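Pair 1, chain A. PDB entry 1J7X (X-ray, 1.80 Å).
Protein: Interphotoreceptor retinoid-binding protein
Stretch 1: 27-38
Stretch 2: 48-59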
# COMPACT_ATOMS: atom_id res chain seq x y z
N THR A 27 0.79 28.37 5.36
CA THR A 27 1.85 28.75 4.44
C THR A 27 1.50 28.70 2.94
O THR A 27 1.88 29.59 2.14
CB THR A 27 3.06 27.91 4.77
OG1 THR A 27 3.47 28.33 6.06
CG2 THR A 27 4.24 28.25 3.88
N LEU A 28 0.69 27.70 2.58
CA LEU A 28 0.27 27.54 1.21
C LEU A 28 -0.69 28.68 0.85
O LEU A 28 -0.70 29.19 -0.28
CB LEU A 28 -0.47 26.23 1.07
CG LEU A 28 0.45 25.07 0.93
CD1 LEU A 28 -0.37 23.72 1.13
CD2 LEU A 28 1.07 25.07 -0.43
N LEU A 29 -1.52 29.05 1.83
CA LEU A 29 -2.50 30.16 1.60
C LEU A 29 -1.76 31.52 1.52
O LEU A 29 -2.27 32.49 0.90
CB LEU A 29 -3.58 30.20 2.74
CG LEU A 29 -4.82 29.34 2.51
CD1 LEU A 29 -5.69 29.89 1.38
CD2 LEU A 29 -4.46 27.99 2.13
N GLN A 30 -0.55 31.58 2.05
CA GLN A 30 0.26 32.81 1.91
C GLN A 30 0.97 32.83 0.55
O GLN A 30 1.02 33.86 -0.15
CB GLN A 30 1.33 32.86 3.00
CG GLN A 30 0.79 33.11 4.41
CD GLN A 30 0.24 34.50 4.63
OE1 GLN A 30 0.68 35.46 3.93
NE2 GLN A 30 -0.71 34.65 5.64
N HIS A 31 1.55 31.69 0.14
CA HIS A 31 2.34 31.70 -1.04
C HIS A 31 1.51 31.67 -2.33
O HIS A 31 1.81 32.33 -3.30
CB HIS A 31 3.29 30.52 -1.01
CG HIS A 31 4.49 30.73 -0.16
ND1 HIS A 31 5.38 31.76 -0.36
CD2 HIS A 31 4.96 30.02 0.89
CE1 HIS A 31 6.35 31.67 0.52
NE2 HIS A 31 6.12 30.62 1.30
N LEU A 32 0.55 30.77 -2.41
CA LEU A 32 -0.15 30.60 -3.66
C LEU A 32 -0.73 31.90 -4.30
O LEU A 32 -0.64 32.08 -5.51
CB LEU A 32 -1.24 29.60 -3.50
CG LEU A 32 -0.75 28.17 -3.32
CD1 LEU A 32 -1.88 27.19 -3.08
CD2 LEU A 32 0.08 27.75 -4.57
N PRO A 33 -1.35 32.78 -3.54
CA PRO A 33 -1.88 34.00 -4.09
C PRO A 33 -0.78 34.98 -4.44
O PRO A 33 -1.04 35.93 -5.13
CB PRO A 33 -2.77 34.53 -2.94
CG PRO A 33 -3.03 33.35 -2.12
CD PRO A 33 -1.77 32.61 -2.15
N ASN A 34 0.42 34.74 -3.98
CA ASN A 34 1.52 35.63 -4.19
C ASN A 34 2.29 35.39 -5.50
O ASN A 34 3.07 36.21 -5.91
CB ASN A 34 2.47 35.56 -2.94
CG ASN A 34 3.65 36.55 -3.00
OD1 ASN A 34 3.46 37.76 -3.13
ND2 ASN A 34 4.90 36.01 -2.93
N LEU A 35 2.11 34.23 -6.08
CA LEU A 35 2.87 33.86 -7.25
C LEU A 35 2.58 34.83 -8.41
O LEU A 35 1.60 35.45 -8.47
CB LEU A 35 2.50 32.45 -7.67
CG LEU A 35 2.80 31.30 -6.70
CD1 LEU A 35 2.31 29.96 -7.34
CD2 LEU A 35 4.22 31.25 -6.36
N ASP A 36 3.49 34.90 -9.33
CA ASP A 36 3.37 35.63 -10.54
C ASP A 36 2.73 34.75 -11.64
O ASP A 36 3.37 33.90 -12.15
CB ASP A 36 4.78 36.06 -10.97
CG ASP A 36 4.83 36.50 -12.37
OD1 ASP A 36 3.92 37.23 -12.80
OD2 ASP A 36 5.73 36.09 -13.14
N TYR A 37 1.45 34.96 -11.88
CA TYR A 37 0.60 34.32 -12.89
C TYR A 37 0.25 35.21 -14.07
O TYR A 37 -0.93 35.30 -14.49
CB TYR A 37 -0.79 34.07 -12.34
CG TYR A 37 -0.81 33.20 -11.15
CD1 TYR A 37 -0.95 33.76 -9.89
CD2 TYR A 37 -0.69 31.79 -11.29
CE1 TYR A 37 -0.98 32.99 -8.79
CE2 TYR A 37 -0.71 31.00 -10.19
CZ TYR A 37 -0.81 31.58 -8.93
OH TYR A 37 -0.91 30.79 -7.82
N SER A 38 1.21 35.93 -14.59
CA SER A 38 0.86 36.68 -15.74
C SER A 38 1.72 36.09 -16.82
O SER A 38 2.00 36.74 -17.79
CB SER A 38 1.16 38.15 -15.52
OG SER A 38 2.51 38.25 -15.11
N ALA A 48 1.39 22.91 -14.63
CA ALA A 48 2.82 22.88 -14.43
C ALA A 48 3.33 23.90 -13.43
O ALA A 48 4.13 23.62 -12.55
CB ALA A 48 3.58 22.98 -15.76
N LYS A 49 2.79 25.12 -13.54
CA LYS A 49 3.23 26.12 -12.62
C LYS A 49 2.85 25.80 -11.17
O LYS A 49 3.63 26.01 -10.28
CB LYS A 49 2.58 27.47 -13.05
CG LYS A 49 2.94 28.62 -12.16
CD LYS A 49 4.42 28.89 -12.05
CE LYS A 49 4.78 30.08 -11.14
NZ LYS A 49 6.27 30.11 -10.78
N LEU A 50 1.56 25.50 -10.93
CA LEU A 50 1.09 25.17 -9.63
C LEU A 50 1.75 23.90 -9.10
O LEU A 50 2.08 23.89 -7.90
CB LEU A 50 -0.39 25.04 -9.55
CG LEU A 50 -1.07 26.42 -9.69
CD1 LEU A 50 -2.54 26.24 -10.01
CD2 LEU A 50 -0.88 27.12 -8.39
N ASN A 51 2.04 22.92 -9.96
CA ASN A 51 2.70 21.69 -9.56
C ASN A 51 4.12 21.99 -9.09
O ASN A 51 4.56 21.50 -8.00
CB ASN A 51 2.73 20.66 -10.66
CG ASN A 51 1.46 19.95 -10.82
OD1 ASN A 51 1.16 19.43 -11.92
ND2 ASN A 51 0.79 19.74 -9.72
N TYR A 52 4.80 22.89 -9.78
CA TYR A 52 6.22 23.23 -9.33
C TYR A 52 6.21 23.93 -8.03
O TYR A 52 7.00 23.66 -7.09
CB TYR A 52 6.89 24.16 -10.35
CG TYR A 52 8.44 24.12 -10.23
CD1 TYR A 52 9.12 22.92 -10.58
CD2 TYR A 52 9.15 25.18 -9.87
CE1 TYR A 52 10.53 22.80 -10.55
CE2 TYR A 52 10.56 25.10 -9.81
CZ TYR A 52 11.25 23.88 -10.12
OH TYR A 52 12.71 23.72 -10.18
N GLU A 53 5.27 24.88 -7.89
CA GLU A 53 5.13 25.59 -6.64
C GLU A 53 4.67 24.70 -5.52
O GLU A 53 5.26 24.70 -4.44
CB GLU A 53 4.20 26.79 -6.81
CG GLU A 53 4.53 27.90 -5.83
CD GLU A 53 5.99 28.35 -5.96
OE1 GLU A 53 6.43 28.55 -7.11
OE2 GLU A 53 6.66 28.46 -4.89
N LEU A 54 3.65 23.85 -5.77
CA LEU A 54 3.25 22.96 -4.71
C LEU A 54 4.37 22.04 -4.21
O LEU A 54 4.49 21.82 -3.02
CB LEU A 54 2.03 22.10 -5.11
CG LEU A 54 0.68 22.95 -5.27
CD1 LEU A 54 -0.33 22.13 -5.96
CD2 LEU A 54 0.16 23.39 -3.91
N GLN A 55 5.14 21.48 -5.13
CA GLN A 55 6.20 20.53 -4.72
C GLN A 55 7.32 21.30 -4.00
O GLN A 55 7.88 20.83 -3.05
CB GLN A 55 6.76 19.83 -5.93
CG GLN A 55 5.85 18.84 -6.58
CD GLN A 55 5.18 17.89 -5.51
OE1 GLN A 55 5.90 17.28 -4.65
NE2 GLN A 55 3.84 17.90 -5.45
N SER A 56 7.54 22.56 -4.36
CA SER A 56 8.54 23.33 -3.62
C SER A 56 8.16 23.61 -2.22
O SER A 56 8.92 23.57 -1.27
CB SER A 56 8.80 24.62 -4.36
OG SER A 56 9.38 24.37 -5.60
N LEU A 57 6.89 23.81 -2.03
CA LEU A 57 6.36 24.11 -0.77
C LEU A 57 5.95 22.94 0.05
O LEU A 57 5.92 23.10 1.28
CB LEU A 57 5.11 24.94 -0.98
CG LEU A 57 5.38 26.28 -1.67
CD1 LEU A 57 4.09 27.05 -1.80
CD2 LEU A 57 6.40 27.09 -0.73
N THR A 58 5.65 21.78 -0.57
CA THR A 58 5.21 20.60 0.23
C THR A 58 6.07 19.38 0.13
O THR A 58 6.06 18.54 1.00
CB THR A 58 3.78 20.11 -0.18
OG1 THR A 58 3.83 19.61 -1.54
CG2 THR A 58 2.78 21.31 -0.18
N GLU A 59 6.79 19.20 -0.96
CA GLU A 59 7.60 18.01 -1.10
C GLU A 59 6.78 16.79 -0.95
O GLU A 59 7.19 15.82 -0.31
CB GLU A 59 8.80 17.99 -0.17
CG GLU A 59 9.79 19.15 -0.47
CD GLU A 59 11.10 18.98 0.37
OE1 GLU A 59 11.03 18.47 1.49
OE2 GLU A 59 12.17 19.29 -0.10
O HOH W 1 5.89 33.07 -9.24

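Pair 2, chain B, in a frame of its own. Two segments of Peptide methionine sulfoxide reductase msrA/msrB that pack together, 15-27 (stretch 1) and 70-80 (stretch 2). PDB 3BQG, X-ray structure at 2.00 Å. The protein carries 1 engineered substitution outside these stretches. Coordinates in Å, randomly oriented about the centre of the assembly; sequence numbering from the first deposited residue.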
# COMPACT_ATOMS: atom_id res chain seq x y z
N GLY B 15 1.39 -3.83 8.88
CA GLY B 15 2.28 -4.76 8.21
C GLY B 15 2.89 -4.25 6.91
O GLY B 15 4.08 -4.42 6.67
N LEU B 16 2.07 -3.62 6.06
CA LEU B 16 2.57 -3.11 4.79
C LEU B 16 3.62 -2.02 4.98
O LEU B 16 4.58 -1.94 4.23
CB LEU B 16 1.41 -2.59 3.94
CG LEU B 16 1.73 -2.15 2.50
CD1 LEU B 16 2.27 -3.33 1.70
CD2 LEU B 16 0.47 -1.60 1.85
N GLU B 17 3.42 -1.17 5.99
CA GLU B 17 4.37 -0.09 6.25
C GLU B 17 5.69 -0.68 6.73
O GLU B 17 6.76 -0.35 6.22
CB GLU B 17 3.85 0.87 7.31
CG GLU B 17 4.92 1.86 7.77
CD GLU B 17 4.60 2.47 9.11
OE1 GLU B 17 4.32 1.71 10.07
OE2 GLU B 17 4.62 3.72 9.22
N ALA B 18 5.60 -1.56 7.73
CA ALA B 18 6.78 -2.20 8.29
C ALA B 18 7.57 -2.89 7.18
O ALA B 18 8.80 -2.89 7.18
CB ALA B 18 6.36 -3.22 9.34
N TYR B 19 6.83 -3.47 6.25
CA TYR B 19 7.43 -4.17 5.11
C TYR B 19 8.24 -3.22 4.21
O TYR B 19 9.40 -3.50 3.91
CB TYR B 19 6.31 -4.84 4.31
CG TYR B 19 6.72 -5.47 3.00
CD1 TYR B 19 7.45 -6.65 2.96
CD2 TYR B 19 6.35 -4.88 1.79
CE1 TYR B 19 7.80 -7.24 1.74
CE2 TYR B 19 6.69 -5.46 0.58
CZ TYR B 19 7.41 -6.64 0.56
OH TYR B 19 7.73 -7.21 -0.65
N PHE B 20 7.64 -2.12 3.78
CA PHE B 20 8.35 -1.19 2.90
C PHE B 20 9.53 -0.46 3.53
O PHE B 20 10.47 -0.08 2.84
CB PHE B 20 7.37 -0.20 2.26
CG PHE B 20 6.77 -0.70 0.98
CD1 PHE B 20 7.45 -0.54 -0.23
CD2 PHE B 20 5.57 -1.41 0.98
CE1 PHE B 20 6.96 -1.10 -1.41
CE2 PHE B 20 5.07 -1.97 -0.19
CZ PHE B 20 5.76 -1.81 -1.40
N GLN B 21 9.51 -0.28 4.85
CA GLN B 21 10.60 0.39 5.54
C GLN B 21 11.90 -0.41 5.50
O GLN B 21 12.99 0.15 5.52
CB GLN B 21 10.22 0.67 7.00
CG GLN B 21 9.29 1.86 7.19
CD GLN B 21 10.02 3.19 7.05
OE1 GLN B 21 10.82 3.38 6.14
NE2 GLN B 21 9.72 4.12 7.95
N ARG B 22 11.78 -1.74 5.43
CA ARG B 22 12.96 -2.61 5.39
C ARG B 22 13.66 -2.64 4.04
O ARG B 22 14.76 -3.18 3.92
CB ARG B 22 12.58 -4.05 5.76
CG ARG B 22 12.28 -4.27 7.24
CD ARG B 22 12.00 -5.74 7.55
NE ARG B 22 13.12 -6.61 7.20
CZ ARG B 22 13.63 -7.52 8.02
NH1 ARG B 22 14.65 -8.27 7.63
NH2 ARG B 22 13.14 -7.67 9.25
N ILE B 23 13.05 -2.06 3.01
CA ILE B 23 13.63 -2.07 1.67
C ILE B 23 14.58 -0.92 1.38
O ILE B 23 14.23 0.25 1.53
CB ILE B 23 12.50 -2.09 0.61
CG1 ILE B 23 11.60 -3.30 0.85
CG2 ILE B 23 13.10 -2.15 -0.79
CD1 ILE B 23 10.37 -3.34 -0.04
N ASP B 24 15.80 -1.26 0.95
CA ASP B 24 16.81 -0.26 0.60
C ASP B 24 16.33 0.51 -0.63
O ASP B 24 16.07 -0.08 -1.68
CB ASP B 24 18.15 -0.96 0.31
CG ASP B 24 19.25 0.01 -0.09
OD1 ASP B 24 19.46 1.01 0.62
OD2 ASP B 24 19.92 -0.24 -1.12
N GLY B 25 16.21 1.82 -0.49
CA GLY B 25 15.72 2.63 -1.60
C GLY B 25 14.46 3.36 -1.16
O GLY B 25 14.07 4.37 -1.74
N VAL B 26 13.82 2.82 -0.13
CA VAL B 26 12.61 3.43 0.41
C VAL B 26 13.08 4.34 1.53
O VAL B 26 13.60 3.88 2.55
CB VAL B 26 11.65 2.38 0.97
CG1 VAL B 26 10.49 3.06 1.68
CG2 VAL B 26 11.13 1.51 -0.17
N VAL B 27 12.89 5.64 1.34
CA VAL B 27 13.34 6.62 2.33
C VAL B 27 12.28 7.00 3.35
O VAL B 27 12.59 7.58 4.38
CB VAL B 27 13.89 7.88 1.62
CG1 VAL B 27 15.09 7.49 0.77
CG2 VAL B 27 12.82 8.50 0.75
N ASP B 70 9.76 -1.71 -9.66
CA ASP B 70 10.38 -2.41 -8.55
C ASP B 70 9.44 -2.32 -7.35
O ASP B 70 9.16 -3.32 -6.69
CB ASP B 70 11.73 -1.79 -8.16
CG ASP B 70 12.75 -1.86 -9.27
OD1 ASP B 70 12.64 -2.74 -10.15
OD2 ASP B 70 13.69 -1.03 -9.26
N ILE B 71 8.96 -1.11 -7.08
CA ILE B 71 8.04 -0.88 -5.96
C ILE B 71 6.79 -1.76 -6.10
O ILE B 71 6.32 -2.34 -5.12
CB ILE B 71 7.60 0.60 -5.88
CG1 ILE B 71 8.79 1.48 -5.51
CG2 ILE B 71 6.48 0.75 -4.85
CD1 ILE B 71 9.36 1.22 -4.12
N LEU B 72 6.26 -1.85 -7.32
CA LEU B 72 5.08 -2.67 -7.55
C LEU B 72 5.35 -4.16 -7.35
O LEU B 72 4.49 -4.89 -6.85
CB LEU B 72 4.50 -2.40 -8.94
CG LEU B 72 3.96 -0.98 -9.14
CD1 LEU B 72 3.35 -0.84 -10.54
CD2 LEU B 72 2.90 -0.67 -8.08
N GLN B 73 6.54 -4.62 -7.74
CA GLN B 73 6.87 -6.03 -7.56
C GLN B 73 6.91 -6.37 -6.07
O GLN B 73 6.41 -7.41 -5.66
CB GLN B 73 8.20 -6.37 -8.23
CG GLN B 73 8.18 -6.18 -9.75
CD GLN B 73 7.08 -6.99 -10.42
OE1 GLN B 73 6.23 -6.45 -11.13
NE2 GLN B 73 7.10 -8.30 -10.21
N TYR B 74 7.50 -5.48 -5.27
CA TYR B 74 7.56 -5.70 -3.82
C TYR B 74 6.13 -5.75 -3.27
O TYR B 74 5.83 -6.52 -2.36
CB TYR B 74 8.33 -4.56 -3.14
CG TYR B 74 9.84 -4.70 -3.20
CD1 TYR B 74 10.49 -5.74 -2.52
CD2 TYR B 74 10.62 -3.78 -3.90
CE1 TYR B 74 11.87 -5.85 -2.54
CE2 TYR B 74 12.01 -3.88 -3.92
CZ TYR B 74 12.63 -4.92 -3.23
OH TYR B 74 14.00 -5.02 -3.22
N PHE B 75 5.27 -4.90 -3.83
CA PHE B 75 3.86 -4.83 -3.42
C PHE B 75 3.19 -6.18 -3.68
O PHE B 75 2.62 -6.77 -2.76
CB PHE B 75 3.16 -3.74 -4.24
CG PHE B 75 1.70 -3.57 -3.92
CD1 PHE B 75 1.29 -3.13 -2.66
CD2 PHE B 75 0.74 -3.79 -4.90
CE1 PHE B 75 -0.06 -2.91 -2.39
CE2 PHE B 75 -0.62 -3.58 -4.63
CZ PHE B 75 -1.02 -3.13 -3.37
N PHE B 76 3.28 -6.65 -4.92
CA PHE B 76 2.67 -7.92 -5.32
C PHE B 76 3.19 -9.14 -4.58
O PHE B 76 2.52 -10.17 -4.53
CB PHE B 76 2.85 -8.15 -6.83
CG PHE B 76 2.16 -7.14 -7.70
CD1 PHE B 76 0.85 -6.76 -7.45
CD2 PHE B 76 2.82 -6.57 -8.78
CE1 PHE B 76 0.20 -5.82 -8.26
CE2 PHE B 76 2.19 -5.64 -9.60
CZ PHE B 76 0.88 -5.26 -9.34
N ARG B 77 4.40 -9.04 -4.04
CA ARG B 77 4.99 -10.16 -3.32
C ARG B 77 4.23 -10.50 -2.04
O ARG B 77 4.16 -11.67 -1.65
CB ARG B 77 6.45 -9.84 -2.97
CG ARG B 77 7.14 -10.91 -2.13
CD ARG B 77 8.59 -10.53 -1.84
NE ARG B 77 9.39 -10.40 -3.06
CZ ARG B 77 10.65 -9.97 -3.08
NH1 ARG B 77 11.25 -9.64 -1.95
NH2 ARG B 77 11.30 -9.86 -4.23
N VAL B 78 3.64 -9.50 -1.40
CA VAL B 78 2.94 -9.73 -0.14
C VAL B 78 1.45 -9.42 -0.09
O VAL B 78 0.79 -9.72 0.91
CB VAL B 78 3.66 -8.96 0.99
CG1 VAL B 78 5.11 -9.44 1.09
CG2 VAL B 78 3.61 -7.47 0.72
N VAL B 79 0.91 -8.82 -1.14
CA VAL B 79 -0.51 -8.48 -1.19
C VAL B 79 -1.26 -9.44 -2.11
O VAL B 79 -0.78 -9.76 -3.20
CB VAL B 79 -0.71 -7.02 -1.67
CG1 VAL B 79 -2.19 -6.71 -1.82
CG2 VAL B 79 -0.06 -6.05 -0.69
N ASP B 80 -2.43 -9.91 -1.67
CA ASP B 80 -3.25 -10.81 -2.49
C ASP B 80 -4.08 -9.89 -3.40
O ASP B 80 -4.99 -9.20 -2.94
CB ASP B 80 -4.19 -11.64 -1.62
CG ASP B 80 -4.91 -12.72 -2.41
OD1 ASP B 80 -5.21 -12.47 -3.60
OD2 ASP B 80 -5.19 -13.80 -1.86

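A backbone arrangement does not dictate the side chains that fill it, and these two pairs illustrate the point. In each, a short helix running into a loop packs against a second helix. The helix axes approach to 11.0 Å in pair 1 and 11.2 Å in pair 2, and their N-to-C directions make angles of 140° and 134°, roughly midway between perpendicular and antiparallel. Fourteen central residues superpose with an RMSD of 0.5 Å, and the surface buried is similar, 518 Å² in pair 1 and 463 Å² in pair 2.

The most conservative match is Leu28(A) with Leu16(B). Both leave the backbone sideways, and their ends come nearer the second helix, but with different rotamers, m,t in pair 1 and t,p in pair 2. Leu28(A) CD2 lies 3.9 Å from Leu57(A) CD1 and 4.0 Å from Leu54(A) CD2. Leu16(B) touches the matched residues more loosely: its CD1 is 4.5 Å from Val78(B) CG2, and its CD2 is 4.5 Å from Phe75(B) CE1, at the edge of that ring. Thr58(A) and Val79(B) also coincide, each offering a methyl group to this leucine.

One turn on, His31(A) matches Tyr19(B), and the solutions diverge. The imidazole meets Leu57(A) obliquely, with CD2 of His31(A) 3.6 Å from CD2 of Leu57(A), and forms no hydrogen bond to the second helix. The longer tyrosine lays one face against Val78(B), whose CG2 is 3.9 Å from the ring centroid, and reaches on to the backbone: Tyr19(B) OH donates a hydrogen bond of 2.6 Å to Tyr74(B) O. Pair 1 has no hydrogen bond between its stretches.

Leu32(A) and Phe20(B) occupy the next inward position. Leu32(A) CD2 packs 4.0 Å from Leu50(A) CD2, whereas the phenylalanine ring places CE1 4.1 Å from Tyr74(B) CB and 3.9 Å from Ile71(B) CG2. The branched residues Leu50(A) and Ile71(B) thus serve matched positions with little displacement.

At Leu35(A) and Ile23(B) the side-chain centres fall within 0.6 Å, yet the surfaces they meet differ greatly. Leu35(A) CD1 rests 3.4 Å from Glu53(A) CG, an aliphatic part of a charged residue. Ile23(B) CD1 sits over the face of the matched Tyr74(B), 3.6 Å from the ring centroid, in a CH-pi contact. An apolar group can therefore pack against either the methylene chain of a glutamate or an aromatic face.

Beyond this point the loops drift apart. Tyr37(A) matches Gly25(B) at 1.6 Å between CA atoms. The tyrosine presents its ring edge to Leu50(A), with OH 3.7 Å from CD2, while that hydroxyl donates a 2.7 Å hydrogen bond to Leu32(A) O. Gly25(B) has no side chain to offer, and its phi of 121° belongs to a type II turn from Ile23(B) to Val26(B). The turn leads to Val26(B), whose CG2 approaches Ile71(B) CD1 at 4.3 Å.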